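Local coordinates for putative sugar ABC transport system, substrate-binding protein (Bordetella parapertussis, PDB 5IX8) that probably binds a sugar in the periplasm as the substrate-binding component of an ABC transport system, at residues Y77-P82 with K101-G106; V118-T123 with V255-L260. One frame throughout, in Å; residues are numbered along the deposited sequence.

Contact 1: residues Y77-P82 with K101-G106; sequences YAVLSP and KTISAG
The ring of Y77 and the peptide groups of the two strands are the flat elements here. With CG beside its own backbone N (chi1 -61°), Y77 runs alongside K101 and points the same way. Its CD2 meets two carbons obliquely: CB of K101 at 3.7 Å and CD1 of I103. CB and CD of K101 pass the CD2-CE2 side of the ring before the extended chain leads away. Y77 OH hydrogen-bonds to E268, and K101 NZ forms a salt bridge with it. Next on this face come V79, I103 and A105; CG1 of V79 lies 3.7 Å from CB of A105. A78, L80, T102 and S104 lie on the other face, where T102 CG2 touches CB of L80. The strands are parallel and cross at -25°. Four backbone N-H...O hydrogen bonds join them, the shortest from I103 N to A78 O at 2.7 Å and nearly straight (170°). A105 N hydrogen-bonds to L80 O from above the carbonyl plane. That oxygen also accepts from a water that takes a bond from S104 OG, itself hydrogen-bonded to Y286 OH. Just past strand 77-80, S81 OG donates to A105 O over 2.8 Å. Strand 77-80, helix 89-97 and strand 101-105 form a beta-alpha-beta unit, flanked by strands 17-22 and 116-119. Helix 254-270 packs on V79, I103 and A105 through I261, and helix 60-73 covers A78 and L80.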
loop_
_atom_site.group_PDB
_atom_site.type_symbol
_atom_site.label_atom_id
_atom_site.label_comp_id
_atom_site.label_asym_id
_atom_site.label_seq_id
_atom_site.Cartn_x
_atom_site.Cartn_y
_atom_site.Cartn_z
ATOM N N TYR A 77 -10.734 -0.407 -18.850
ATOM C CA TYR A 77 -9.729 -0.910 -17.926
ATOM C C TYR A 77 -10.393 -1.233 -16.609
ATOM O O TYR A 77 -11.235 -0.472 -16.121
ATOM C CB TYR A 77 -8.601 0.089 -17.648
ATOM C CG TYR A 77 -7.855 0.445 -18.895
ATOM C CD1 TYR A 77 -8.312 1.449 -19.723
ATOM C CD2 TYR A 77 -6.688 -0.228 -19.255
ATOM C CE1 TYR A 77 -7.650 1.756 -20.891
ATOM C CE2 TYR A 77 -6.011 0.093 -20.423
ATOM C CZ TYR A 77 -6.500 1.084 -21.233
ATOM O OH TYR A 77 -5.862 1.391 -22.410
ATOM N N ALA A 78 -9.982 -2.345 -16.026
ATOM C CA ALA A 78 -10.265 -2.650 -14.633
ATOM C C ALA A 78 -9.040 -2.282 -13.827
ATOM O O ALA A 78 -7.927 -2.565 -14.255
ATOM C CB ALA A 78 -10.558 -4.147 -14.477
ATOM N N VAL A 79 -9.230 -1.643 -12.675
ATOM C CA VAL A 79 -8.133 -1.294 -11.776
ATOM C C VAL A 79 -8.304 -2.127 -10.514
ATOM O O VAL A 79 -9.375 -2.110 -9.910
ATOM C CB VAL A 79 -8.146 0.210 -11.445
ATOM C CG1 VAL A 79 -7.020 0.569 -10.456
ATOM C CG2 VAL A 79 -8.076 1.035 -12.725
ATOM N N LEU A 80 -7.263 -2.867 -10.127
ATOM C CA LEU A 80 -7.382 -3.934 -9.146
ATOM C C LEU A 80 -6.335 -3.774 -8.050
ATOM O O LEU A 80 -5.136 -3.747 -8.341
ATOM C CB LEU A 80 -7.206 -5.299 -9.831
ATOM C CG LEU A 80 -7.077 -6.491 -8.888
ATOM C CD1 LEU A 80 -8.372 -6.635 -8.049
ATOM C CD2 LEU A 80 -6.739 -7.758 -9.724
ATOM N N SER A 81 -6.793 -3.681 -6.799
ATOM C CA SER A 81 -5.977 -3.960 -5.612
ATOM C C SER A 81 -6.542 -5.224 -4.996
ATOM O O SER A 81 -7.653 -5.181 -4.452
ATOM C CB SER A 81 -6.034 -2.814 -4.601
ATOM O OG SER A 81 -5.567 -1.599 -5.144
ATOM N N PRO A 82 -5.844 -6.355 -5.048
ATOM C CA PRO A 82 -6.496 -7.641 -4.762
ATOM C C PRO A 82 -6.546 -7.988 -3.280
ATOM O O PRO A 82 -5.678 -7.622 -2.488
ATOM C CB PRO A 82 -5.613 -8.642 -5.524
ATOM C CG PRO A 82 -4.227 -8.036 -5.383
ATOM C CD PRO A 82 -4.446 -6.523 -5.497
ATOM N N LYS A 101 -8.360 -4.499 -20.348
ATOM C CA LYS A 101 -7.051 -4.643 -19.724
ATOM C C LYS A 101 -7.177 -4.342 -18.236
ATOM O O LYS A 101 -8.061 -3.589 -17.807
ATOM C CB LYS A 101 -6.031 -3.701 -20.382
ATOM C CG LYS A 101 -5.795 -4.083 -21.806
ATOM C CD LYS A 101 -4.767 -3.183 -22.471
ATOM C CE LYS A 101 -4.555 -3.623 -23.921
ATOM N NZ LYS A 101 -3.268 -3.083 -24.420
ATOM N N THR A 102 -6.314 -4.964 -17.441
ATOM C CA THR A 102 -6.360 -4.821 -15.994
ATOM C C THR A 102 -5.093 -4.119 -15.530
ATOM O O THR A 102 -3.983 -4.487 -15.936
ATOM C CB THR A 102 -6.507 -6.181 -15.292
ATOM O OG1 THR A 102 -7.747 -6.771 -15.691
ATOM C CG2 THR A 102 -6.586 -5.974 -13.790
ATOM N N ILE A 103 -5.270 -3.104 -14.699
ATOM C CA ILE A 103 -4.176 -2.322 -14.139
ATOM C C ILE A 103 -4.047 -2.684 -12.670
ATOM O O ILE A 103 -5.031 -2.629 -11.921
ATOM C CB ILE A 103 -4.433 -0.812 -14.304
ATOM C CG1 ILE A 103 -4.574 -0.470 -15.801
ATOM C CG2 ILE A 103 -3.327 0.034 -13.609
ATOM C CD1 ILE A 103 -5.172 0.951 -16.073
ATOM N N SER A 104 -2.830 -3.002 -12.250
ATOM C CA SER A 104 -2.540 -3.292 -10.843
ATOM C C SER A 104 -2.317 -1.990 -10.092
ATOM O O SER A 104 -1.535 -1.145 -10.546
ATOM C CB SER A 104 -1.279 -4.169 -10.773
ATOM O OG SER A 104 -0.716 -4.234 -9.467
ATOM N N ALA A 105 -3.004 -1.810 -8.948
ATOM C CA ALA A 105 -2.878 -0.588 -8.157
ATOM C C ALA A 105 -2.365 -0.884 -6.757
ATOM O O ALA A 105 -2.948 -1.709 -6.040
ATOM C CB ALA A 105 -4.227 0.124 -8.073
ATOM N N GLY A 106 -1.282 -0.193 -6.358
ATOM C CA GLY A 106 -0.839 -0.141 -4.969
ATOM C C GLY A 106 -0.071 -1.333 -4.428
ATOM O O GLY A 106 0.905 -1.156 -3.698
HETATM O O HOH W 1 -2.598 -5.200 -7.979
#

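Contact 2: residues V118-T123 with V255-L260; sequences VLQDDT and VIMGRL
Helix 254-270 lies against one face of a parallel sheet of the periplasmic-binding-protein fold, where strand 116-119 leads by a short turn into helix 122-135. V255 and I256 face elsewhere: V255 packs on Y35 of helix 28-43, and I256 on Q4. M257, a selenomethionine, carries most of the contact. Its CB sits 4.0 Å from CG1 of V118, the branch that stands anti to the V118 backbone N (chi1 176°). From there the chain runs out extended alongside V118 to Q120. SE passes 4.1 Å from CA of L119, so it touches backbone there. R259 forms salt bridges with D39 and E40 of helix 28-43. One turn beyond M257, L260 adds its CB, 4.1 Å from the same V118 CG1. This methyl thus sits over the helix backbone between the two residues, with M257 O 3.8 Å away. No hydrogen bond crosses between the segments; the contact is made by van der Waals packing. The amide of Q120 is held by V291 O through NE2. Its side chain crosses that of M257 at about a right angle, and the M257 CE methyl ends 3.6 Å from Q120 CG.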
loop_
_atom_site.group_PDB
_atom_site.type_symbol
_atom_site.label_atom_id
_atom_site.label_comp_id
_atom_site.label_asym_id
_atom_site.label_seq_id
_atom_site.Cartn_x
_atom_site.Cartn_y
_atom_site.Cartn_z
ATOM N N VAL A 118 0.893 0.376 -11.042
ATOM C CA VAL A 118 1.458 1.551 -10.393
ATOM C C VAL A 118 1.432 1.235 -8.918
ATOM O O VAL A 118 0.348 1.049 -8.350
ATOM C CB VAL A 118 0.658 2.840 -10.673
ATOM C CG1 VAL A 118 1.259 3.983 -9.884
ATOM C CG2 VAL A 118 0.635 3.185 -12.180
ATOM N N LEU A 119 2.609 1.141 -8.302
ATOM C CA LEU A 119 2.631 0.755 -6.885
ATOM C C LEU A 119 3.911 1.293 -6.262
ATOM O O LEU A 119 4.311 2.413 -6.579
ATOM C CB LEU A 119 2.456 -0.768 -6.734
ATOM C CG LEU A 119 3.407 -1.751 -7.447
ATOM C CD1 LEU A 119 3.387 -3.079 -6.677
ATOM C CD2 LEU A 119 3.020 -2.024 -8.893
ATOM N N GLN A 120 4.461 0.574 -5.285
ATOM C CA GLN A 120 5.766 0.883 -4.714
ATOM C C GLN A 120 6.502 -0.419 -4.476
ATOM O O GLN A 120 5.917 -1.504 -4.547
ATOM C CB GLN A 120 5.677 1.661 -3.395
ATOM C CG GLN A 120 5.343 3.130 -3.532
ATOM C CD GLN A 120 5.388 3.858 -2.194
ATOM O OE1 GLN A 120 4.836 3.393 -1.217
ATOM N NE2 GLN A 120 6.065 4.983 -2.151
ATOM N N ASP A 121 7.793 -0.299 -4.165
ATOM C CA ASP A 121 8.660 -1.455 -3.949
ATOM C C ASP A 121 8.517 -1.887 -2.492
ATOM O O ASP A 121 9.086 -1.266 -1.595
ATOM C CB ASP A 121 10.102 -1.069 -4.276
ATOM C CG ASP A 121 11.056 -2.223 -4.218
ATOM O OD1 ASP A 121 10.807 -3.193 -3.469
ATOM O OD2 ASP A 121 12.084 -2.156 -4.937
ATOM N N ASP A 122 7.774 -2.968 -2.247
ATOM C CA ASP A 122 7.498 -3.384 -0.874
ATOM C C ASP A 122 8.761 -3.829 -0.132
ATOM O O ASP A 122 8.916 -3.521 1.057
ATOM C CB ASP A 122 6.429 -4.474 -0.868
ATOM C CG ASP A 122 5.049 -3.902 -1.193
ATOM O OD1 ASP A 122 4.470 -3.138 -0.370
ATOM O OD2 ASP A 122 4.566 -4.158 -2.312
ATOM N N THR A 123 9.703 -4.487 -0.815
ATOM C CA THR A 123 10.953 -4.808 -0.136
ATOM C C THR A 123 11.663 -3.543 0.346
ATOM O O THR A 123 12.234 -3.519 1.457
ATOM C CB THR A 123 11.869 -5.608 -1.062
ATOM O OG1 THR A 123 11.172 -6.777 -1.504
ATOM C CG2 THR A 123 13.132 -6.017 -0.301
ATOM N N VAL A 255 -2.638 8.667 -3.243
ATOM C CA VAL A 255 -3.285 9.656 -4.097
ATOM C C VAL A 255 -2.505 9.798 -5.389
ATOM O O VAL A 255 -3.078 9.743 -6.474
ATOM C CB VAL A 255 -3.416 11.010 -3.381
ATOM C CG1 VAL A 255 -3.892 12.083 -4.362
ATOM C CG2 VAL A 255 -4.384 10.911 -2.202
ATOM N N ILE A 256 -1.177 9.932 -5.301
ATOM C CA ILE A 256 -0.429 10.091 -6.556
ATOM C C ILE A 256 -0.481 8.796 -7.381
ATOM O O ILE A 256 -0.511 8.850 -8.624
ATOM C CB ILE A 256 1.015 10.600 -6.321
ATOM C CG1 ILE A 256 1.594 11.087 -7.664
ATOM C CG2 ILE A 256 1.916 9.531 -5.712
ATOM C CD1 ILE A 256 2.898 11.827 -7.580
HETATM N N MSE A 257 -0.565 7.628 -6.730
HETATM C CA MSE A 257 -0.653 6.380 -7.487
HETATM C C MSE A 257 -1.923 6.369 -8.312
HETATM O O MSE A 257 -1.901 5.972 -9.486
HETATM C CB MSE A 257 -0.638 5.155 -6.583
HETATM C CG MSE A 257 0.648 4.955 -5.830
HETATM SE SE MSE A 257 0.488 3.392 -4.617
HETATM C CE MSE A 257 1.880 3.925 -3.401
ATOM N N GLY A 258 -3.024 6.839 -7.708
ATOM C CA GLY A 258 -4.286 6.904 -8.437
ATOM C C GLY A 258 -4.228 7.860 -9.615
ATOM O O GLY A 258 -4.724 7.555 -10.695
ATOM N N ARG A 259 -3.635 9.042 -9.413
ATOM C CA ARG A 259 -3.496 9.989 -10.521
ATOM C C ARG A 259 -2.666 9.393 -11.634
ATOM O O ARG A 259 -2.977 9.565 -12.825
ATOM C CB ARG A 259 -2.856 11.287 -10.042
ATOM C CG ARG A 259 -3.614 11.992 -8.939
ATOM C CD ARG A 259 -3.057 13.425 -8.793
ATOM N NE ARG A 259 -3.706 14.123 -7.699
ATOM C CZ ARG A 259 -4.944 14.609 -7.759
ATOM N NH1 ARG A 259 -5.662 14.527 -8.897
ATOM N NH2 ARG A 259 -5.456 15.190 -6.678
ATOM N N LEU A 260 -1.565 8.740 -11.267
ATOM C CA LEU A 260 -0.721 8.130 -12.278
ATOM C C LEU A 260 -1.450 7.031 -13.031
ATOM O O LEU A 260 -1.271 6.895 -14.232
ATOM C CB LEU A 260 0.551 7.585 -11.639
ATOM C CG LEU A 260 1.490 8.643 -11.092
ATOM C CD1 LEU A 260 2.576 8.003 -10.219
ATOM C CD2 LEU A 260 2.121 9.482 -12.221
#

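Contacts 1 and 2 meet at strand 101-105 and strand 116-119, neighbours in the same parallel sheet. Their centres are about 12 Å apart. S104 O and V118 N are 2.9 Å apart, and so are G106 N and V118 O; both are probable hydrogen bonds. V118 therefore uses its backbone toward contact 1 and its side chain toward the helix. M257 also reaches contact 1: its SE lies 3.8 Å from CA of G106. Helix 254-270 serves both contacts, through M257 and L260 in contact 2 and, one residue further on, through I261 in contact 1.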